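Local structure of tRNA (cytosine(38)-C(5))-methyltransferase (Schizosaccharomyces pombe, 6FDF) at residues W225-D230 / E267-N272; I231-S236 / E263-Q268. The protein methylates carbon 5 of cytosine 38 in the anticodon loop of tRNA(Asp), and less well of tRNA(Glu), with S-adenosyl-L-methionine as methyl donor. One frame throughout, in Å; residues are numbered along the deposited sequence. Where two conformers were deposited one is given.

Contact 1 (W225-D230 / E267-N272)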
loop_
_atom_site.group_PDB
_atom_site.type_symbol
_atom_site.label_atom_id
_atom_site.label_comp_id
_atom_site.label_asym_id
_atom_site.label_seq_id
_atom_site.Cartn_x
_atom_site.Cartn_y
_atom_site.Cartn_z
ATOM N N TRP A 225 -26.826 2.003 -9.990
ATOM C CA TRP A 225 -26.024 2.721 -9.007
ATOM C C TRP A 225 -25.143 3.791 -9.643
ATOM O O TRP A 225 -24.253 4.317 -8.963
ATOM C CB TRP A 225 -25.129 1.760 -8.211
ATOM C CG TRP A 225 -25.837 0.599 -7.555
ATOM C CD1 TRP A 225 -25.641 -0.731 -7.813
ATOM C CD2 TRP A 225 -26.829 0.663 -6.519
ATOM N NE1 TRP A 225 -26.456 -1.496 -7.009
ATOM C CE2 TRP A 225 -27.192 -0.668 -6.205
ATOM C CE3 TRP A 225 -27.446 1.710 -5.830
ATOM C CZ2 TRP A 225 -28.144 -0.974 -5.233
ATOM C CZ3 TRP A 225 -28.396 1.404 -4.867
ATOM C CH2 TRP A 225 -28.735 0.072 -4.578
ATOM N N GLY A 226 -25.340 4.093 -10.929
ATOM C CA GLY A 226 -24.356 4.870 -11.671
ATOM C C GLY A 226 -24.089 6.254 -11.113
ATOM O O GLY A 226 -22.977 6.774 -11.248
ATOM N N HIS A 227 -25.083 6.866 -10.463
ATOM C CA HIS A 227 -24.863 8.191 -9.885
ATOM C C HIS A 227 -23.840 8.174 -8.754
ATOM O O HIS A 227 -23.338 9.236 -8.374
ATOM C CB HIS A 227 -26.189 8.786 -9.401
ATOM C CG HIS A 227 -27.129 9.142 -10.512
ATOM N ND1 HIS A 227 -28.223 8.371 -10.840
ATOM C CD2 HIS A 227 -27.127 10.180 -11.382
ATOM C CE1 HIS A 227 -28.861 8.924 -11.856
ATOM N NE2 HIS A 227 -28.215 10.023 -12.206
ATOM N N GLN A 228 -23.516 6.999 -8.207
ATOM C CA GLN A 228 -22.537 6.909 -7.131
ATOM C C GLN A 228 -21.093 6.848 -7.623
ATOM O O GLN A 228 -20.173 6.979 -6.805
ATOM C CB GLN A 228 -22.842 5.697 -6.244
ATOM C CG GLN A 228 -23.863 5.992 -5.152
ATOM C CD GLN A 228 -25.193 5.301 -5.366
ATOM O OE1 GLN A 228 -25.860 5.507 -6.379
ATOM N NE2 GLN A 228 -25.594 4.485 -4.399
ATOM N N PHE A 229 -20.862 6.618 -8.914
ATOM C CA PHE A 229 -19.498 6.592 -9.428
ATOM C C PHE A 229 -18.871 7.980 -9.373
ATOM O O PHE A 229 -19.536 8.989 -9.620
ATOM C CB PHE A 229 -19.463 6.098 -10.876
ATOM C CG PHE A 229 -19.533 4.605 -11.023
ATOM C CD1 PHE A 229 -18.499 3.801 -10.573
ATOM C CD2 PHE A 229 -20.609 4.011 -11.667
ATOM C CE1 PHE A 229 -18.553 2.418 -10.727
ATOM C CE2 PHE A 229 -20.670 2.637 -11.827
ATOM C CZ PHE A 229 -19.632 1.840 -11.359
ATOM N N ASP A 230 -17.575 8.018 -9.076
ATOM C CA ASP A 230 -16.748 9.188 -9.347
ATOM C C ASP A 230 -16.108 9.001 -10.717
ATOM O O ASP A 230 -15.347 8.048 -10.924
ATOM C CB ASP A 230 -15.674 9.369 -8.274
ATOM C CG ASP A 230 -14.771 10.560 -8.549
ATOM O OD1 ASP A 230 -15.250 11.705 -8.440
ATOM O OD2 ASP A 230 -13.580 10.351 -8.875
ATOM N N GLU A 267 -24.441 16.238 -17.420
ATOM C CA GLU A 267 -25.504 16.431 -18.395
ATOM C C GLU A 267 -25.611 15.238 -19.334
ATOM O O GLU A 267 -26.715 14.752 -19.611
ATOM C CB GLU A 267 -25.253 17.719 -19.181
ATOM C CG GLU A 267 -26.375 18.161 -20.089
ATOM C CD GLU A 267 -26.035 19.451 -20.814
ATOM O OE1 GLU A 267 -25.156 19.412 -21.701
ATOM O OE2 GLU A 267 -26.641 20.499 -20.499
ATOM N N GLN A 268 -24.475 14.745 -19.832
ATOM C CA GLN A 268 -24.521 13.598 -20.730
ATOM C C GLN A 268 -24.963 12.337 -19.996
ATOM O O GLN A 268 -25.600 11.464 -20.597
ATOM C CB GLN A 268 -23.152 13.383 -21.384
ATOM C CG GLN A 268 -23.087 12.177 -22.312
ATOM C CD GLN A 268 -24.127 12.224 -23.423
ATOM O OE1 GLN A 268 -24.705 11.200 -23.787
ATOM N NE2 GLN A 268 -24.349 13.408 -23.985
ATOM N N PHE A 269 -24.652 12.236 -18.703
ATOM C CA PHE A 269 -25.024 11.041 -17.951
ATOM C C PHE A 269 -26.533 10.826 -17.974
ATOM O O PHE A 269 -27.004 9.696 -18.152
ATOM C CB PHE A 269 -24.512 11.139 -16.515
ATOM C CG PHE A 269 -24.539 9.828 -15.770
ATOM C CD1 PHE A 269 -25.705 9.387 -15.159
ATOM C CD2 PHE A 269 -23.406 9.039 -15.689
ATOM C CE1 PHE A 269 -25.741 8.179 -14.476
ATOM C CE2 PHE A 269 -23.431 7.825 -15.006
ATOM C CZ PHE A 269 -24.604 7.399 -14.398
ATOM N N GLU A 270 -27.311 11.903 -17.808
ATOM C CA GLU A 270 -28.763 11.774 -17.870
ATOM C C GLU A 270 -29.242 11.524 -19.292
ATOM O O GLU A 270 -30.259 10.849 -19.494
ATOM C CB GLU A 270 -29.428 13.029 -17.298
ATOM C CG GLU A 270 -29.082 13.316 -15.843
ATOM C CD GLU A 270 -29.342 12.133 -14.921
ATOM O OE1 GLU A 270 -30.313 11.381 -15.162
ATOM O OE2 GLU A 270 -28.572 11.955 -13.957
ATOM N N ARG A 271 -28.526 12.057 -20.285
ATOM C CA ARG A 271 -28.933 11.888 -21.676
ATOM C C ARG A 271 -28.764 10.442 -22.122
ATOM O O ARG A 271 -29.712 9.820 -22.618
ATOM C CB ARG A 271 -28.130 12.839 -22.567
ATOM C CG ARG A 271 -28.513 14.306 -22.388
ATOM C CD ARG A 271 -27.673 15.246 -23.244
ATOM N NE ARG A 271 -28.183 16.617 -23.185
ATOM C CZ ARG A 271 -27.504 17.692 -23.580
ATOM N NH1 ARG A 271 -26.273 17.568 -24.060
ATOM N NH2 ARG A 271 -28.057 18.895 -23.493
ATOM N N ASN A 272 -27.553 9.899 -21.965
ATOM C CA ASN A 272 -27.258 8.510 -22.316
ATOM C C ASN A 272 -25.929 8.173 -21.641
ATOM O O ASN A 272 -24.866 8.480 -22.188
ATOM C CB ASN A 272 -27.192 8.315 -23.824
ATOM C CG ASN A 272 -26.710 6.925 -24.221
ATOM O OD1 ASN A 272 -26.632 6.013 -23.396
ATOM N ND2 ASN A 272 -26.387 6.760 -25.498
#

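Contact 2 (I231-S236 / E263-Q268)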
loop_
_atom_site.group_PDB
_atom_site.type_symbol
_atom_site.label_atom_id
_atom_site.label_comp_id
_atom_site.label_asym_id
_atom_site.label_seq_id
_atom_site.Cartn_x
_atom_site.Cartn_y
_atom_site.Cartn_z
ATOM N N ILE A 231 -16.426 9.896 -11.652
ATOM C CA ILE A 231 -15.959 9.788 -13.029
ATOM C C ILE A 231 -14.812 10.766 -13.232
ATOM O O ILE A 231 -14.947 11.960 -12.935
ATOM C CB ILE A 231 -17.098 10.062 -14.026
ATOM C CG1 ILE A 231 -18.227 9.043 -13.842
ATOM C CG2 ILE A 231 -16.573 10.036 -15.458
ATOM C CD1 ILE A 231 -19.468 9.354 -14.654
ATOM N N VAL A 232 -13.699 10.272 -13.775
ATOM C CA VAL A 232 -12.558 11.117 -14.100
ATOM C C VAL A 232 -12.263 10.984 -15.590
ATOM O O VAL A 232 -12.710 10.051 -16.261
ATOM C CB VAL A 232 -11.305 10.774 -13.262
ATOM C CG1 VAL A 232 -11.594 10.908 -11.765
ATOM C CG2 VAL A 232 -10.789 9.373 -13.592
ATOM N N LYS A 233 -11.518 11.954 -16.107
ATOM C CA LYS A 233 -11.105 11.996 -17.499
ATOM C C LYS A 233 -9.584 11.948 -17.578
ATOM O O LYS A 233 -8.900 12.108 -16.560
ATOM C CB LYS A 233 -11.649 13.261 -18.183
ATOM C CG LYS A 233 -13.155 13.196 -18.445
ATOM C CD LYS A 233 -13.726 14.519 -18.965
ATOM C CE LYS A 233 -14.445 15.265 -17.848
ATOM N NZ LYS A 233 -15.320 16.360 -18.351
ATOM N N PRO A 234 -9.018 11.652 -18.755
ATOM C CA PRO A 234 -7.549 11.615 -18.867
ATOM C C PRO A 234 -6.856 12.870 -18.363
ATOM O O PRO A 234 -5.732 12.778 -17.857
ATOM C CB PRO A 234 -7.324 11.410 -20.371
ATOM C CG PRO A 234 -8.534 10.657 -20.813
ATOM C CD PRO A 234 -9.673 11.213 -20.003
ATOM N N ASP A 235 -7.485 14.037 -18.476
ATOM C CA ASP A 235 -6.852 15.263 -18.007
ATOM C C ASP A 235 -7.058 15.517 -16.519
ATOM O O ASP A 235 -6.595 16.550 -16.024
ATOM C CB ASP A 235 -7.355 16.467 -18.814
ATOM C CG ASP A 235 -8.814 16.786 -18.544
ATOM O OD1 ASP A 235 -9.558 15.881 -18.111
ATOM O OD2 ASP A 235 -9.222 17.945 -18.776
ATOM N N SER A 236 -7.726 14.615 -15.795
ATOM C CA SER A 236 -7.926 14.812 -14.365
ATOM C C SER A 236 -6.603 14.731 -13.613
ATOM O O SER A 236 -5.701 13.968 -13.970
ATOM C CB SER A 236 -8.899 13.770 -13.810
ATOM O OG SER A 236 -10.173 13.903 -14.420
ATOM N N GLU A 263 -17.737 17.266 -22.612
ATOM C CA GLU A 263 -17.239 18.180 -21.590
ATOM C C GLU A 263 -18.125 18.177 -20.349
ATOM O O GLU A 263 -17.619 18.253 -19.224
ATOM C CB GLU A 263 -17.120 19.596 -22.161
ATOM C CG GLU A 263 -16.199 19.700 -23.369
ATOM C CD GLU A 263 -16.069 21.120 -23.888
ATOM O OE1 GLU A 263 -16.196 22.064 -23.080
ATOM O OE2 GLU A 263 -15.840 21.293 -25.103
ATOM N N ASN A 264 -19.441 18.067 -20.531
ATOM C CA ASN A 264 -20.399 18.156 -19.427
ATOM C C ASN A 264 -20.828 16.728 -19.090
ATOM O O ASN A 264 -21.790 16.200 -19.650
ATOM C CB ASN A 264 -21.594 19.040 -19.788
ATOM C CG ASN A 264 -22.453 19.388 -18.580
ATOM O OD1 ASN A 264 -22.532 18.627 -17.612
ATOM N ND2 ASN A 264 -23.106 20.545 -18.635
ATOM N N THR A 265 -20.099 16.115 -18.155
ATOM C CA THR A 265 -20.291 14.695 -17.863
ATOM C C THR A 265 -21.655 14.441 -17.233
ATOM O O THR A 265 -22.365 13.511 -17.637
ATOM C CB THR A 265 -19.172 14.201 -16.949
ATOM O OG1 THR A 265 -17.917 14.317 -17.628
ATOM C CG2 THR A 265 -19.393 12.735 -16.538
ATOM N N HIS A 266 -22.048 15.269 -16.259
ATOM C CA HIS A 266 -23.329 15.062 -15.590
ATOM C C HIS A 266 -24.493 15.215 -16.559
ATOM O O HIS A 266 -25.447 14.431 -16.523
ATOM C CB HIS A 266 -23.494 16.031 -14.420
ATOM C CG HIS A 266 -24.822 15.917 -13.739
ATOM N ND1 HIS A 266 -25.794 16.889 -13.832
ATOM C CD2 HIS A 266 -25.349 14.932 -12.971
ATOM C CE1 HIS A 266 -26.858 16.515 -13.145
ATOM N NE2 HIS A 266 -26.614 15.331 -12.611
ATOM N N GLU A 267 -24.441 16.238 -17.420
ATOM C CA GLU A 267 -25.504 16.431 -18.395
ATOM C C GLU A 267 -25.611 15.238 -19.334
ATOM O O GLU A 267 -26.715 14.752 -19.611
ATOM C CB GLU A 267 -25.253 17.719 -19.181
ATOM C CG GLU A 267 -26.375 18.161 -20.089
ATOM C CD GLU A 267 -26.035 19.451 -20.814
ATOM O OE1 GLU A 267 -25.156 19.412 -21.701
ATOM O OE2 GLU A 267 -26.641 20.499 -20.499
ATOM N N GLN A 268 -24.475 14.745 -19.832
ATOM C CA GLN A 268 -24.521 13.598 -20.730
ATOM C C GLN A 268 -24.963 12.337 -19.996
ATOM O O GLN A 268 -25.600 11.464 -20.597
ATOM C CB GLN A 268 -23.152 13.383 -21.384
ATOM C CG GLN A 268 -23.087 12.177 -22.312
ATOM C CD GLN A 268 -24.127 12.224 -23.423
ATOM O OE1 GLN A 268 -24.705 11.200 -23.787
ATOM N NE2 GLN A 268 -24.349 13.408 -23.985
#

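Contact 1 (W225-D230 / E267-N272)
His227 NE2 gives its hydrogen to Glu270 OE2 over 2.6 Å, and the bond is short and nearly straight, with 163° at the hydrogen. The carboxylate oxygen receives it on its syn lone pair, the side facing OE1, and sits almost exactly in the imidazole plane. The carboxylate is also turned nearly coplanar with the ring, their planes only 5° apart, while the two side chains as a whole meet at about a right angle. Glu270 gets there by folding: CG lies beside the backbone N and the chain bends again at chi2, which turns the carboxylate toward the imidazole. A negative charge this near would probably favour a protonated imidazole.

Beneath this bond lies Phe269. Its CE1 stands under one face of the imidazole, displaced toward the rim and 3.8 Å from His227 NE2. The two rings are oblique to each other, with centroids 5.0 Å apart. With CG set anti to the backbone N (chi1 -165°), the phenyl ring reaches out from the helix until CZ is 3.5 Å from Gly226 C. Gly226 suits this spot: a beta carbon there would point at the phenyl ring and run into CZ. The phenyl ring and Gly226 are buried, while His227 and Glu270 close the contact on its exposed side, and the histidine takes part in both the polar bond and the ring packing.

In the fold this is structural packing away from the cofactor pocket. The short 3-10 turn 226-228, which follows helix 219-225, is fastened to helix 265-272; just past it Phe229 packs back on Val221 and Leu222 of helix 219-225, and the chain then enters strand 231-232.

Contact 2 (I231-S236 / E263-Q268)
Ile231 and Thr265 meet methyl to methyl because of how each is turned: CG1 beside the backbone N and an extended chi2 carry Ile231 CD1 outward, and chi1 of -63° on Thr265 puts CG2 anti to its backbone N and leaves OG1 beside it. Here an N-capped helix start packs on 231-232, an outer strand of a three-stranded mixed sheet; Thr265 opens helix 265-272 just after its N-cap, Asn264. This small sheet with its helices, apart from the seven-stranded sheet, is consistent with the smaller, target-recognition domain of C5-methyltransferases. Ile231 CD1 comes within 3.9 Å of Thr265 CG2, the two side chains crossing at a slant, and Ile231 CG2 lies only slightly farther off.

The hydroxyl takes the polar half. Lys233, kinked at chi3 (-102°), runs past Thr265 in the opposite direction and brings NZ to 3.4 Å from Thr265 OG1, a weak hydrogen bond. The stronger partner of that hydroxyl is Gln258 OE1 on strand 256-258, the middle strand of the sheet, so the hydroxyl reaches strand 256-258 while the methyl meets strand 231-232. With an alanine in its place, Gln258 OE1 is likely to lose this partner and Lys233 NZ its weak bond, and a gap would probably open beside the Ile231 methyls.

Each backbone is fixed locally as well. A type I turn from Lys233 to Ser236 follows the strand, and Ser236 OG accepts from Lys233 N at 2.9 Å. On the helix side, Asn264 OD1 caps Glu267 N at 3.1 Å, with the donor lying well above the carbonyl plane.

In the fold
Helix 265-272 serves both contacts: contact 2 uses Thr265 at its start, contact 1 Phe269 and Glu270 one turn on, and Glu267 and Gln268 belong to the segments of each. On the other side one continuous run, 225-236, passes from the 3-10 turn into the edge strand and then the beta turn. The two contacts, with centres about 10 Å apart, join directly where Phe269 CD2 meets Ile231 CD1 at 4.1 Å, carrying the apolar layer from one to the other. Both lie far out, their centres about 30 Å and 28 Å from the centre of the chain, away from the S-adenosyl-L-homocysteine pocket and the predicted catalytic Cys85.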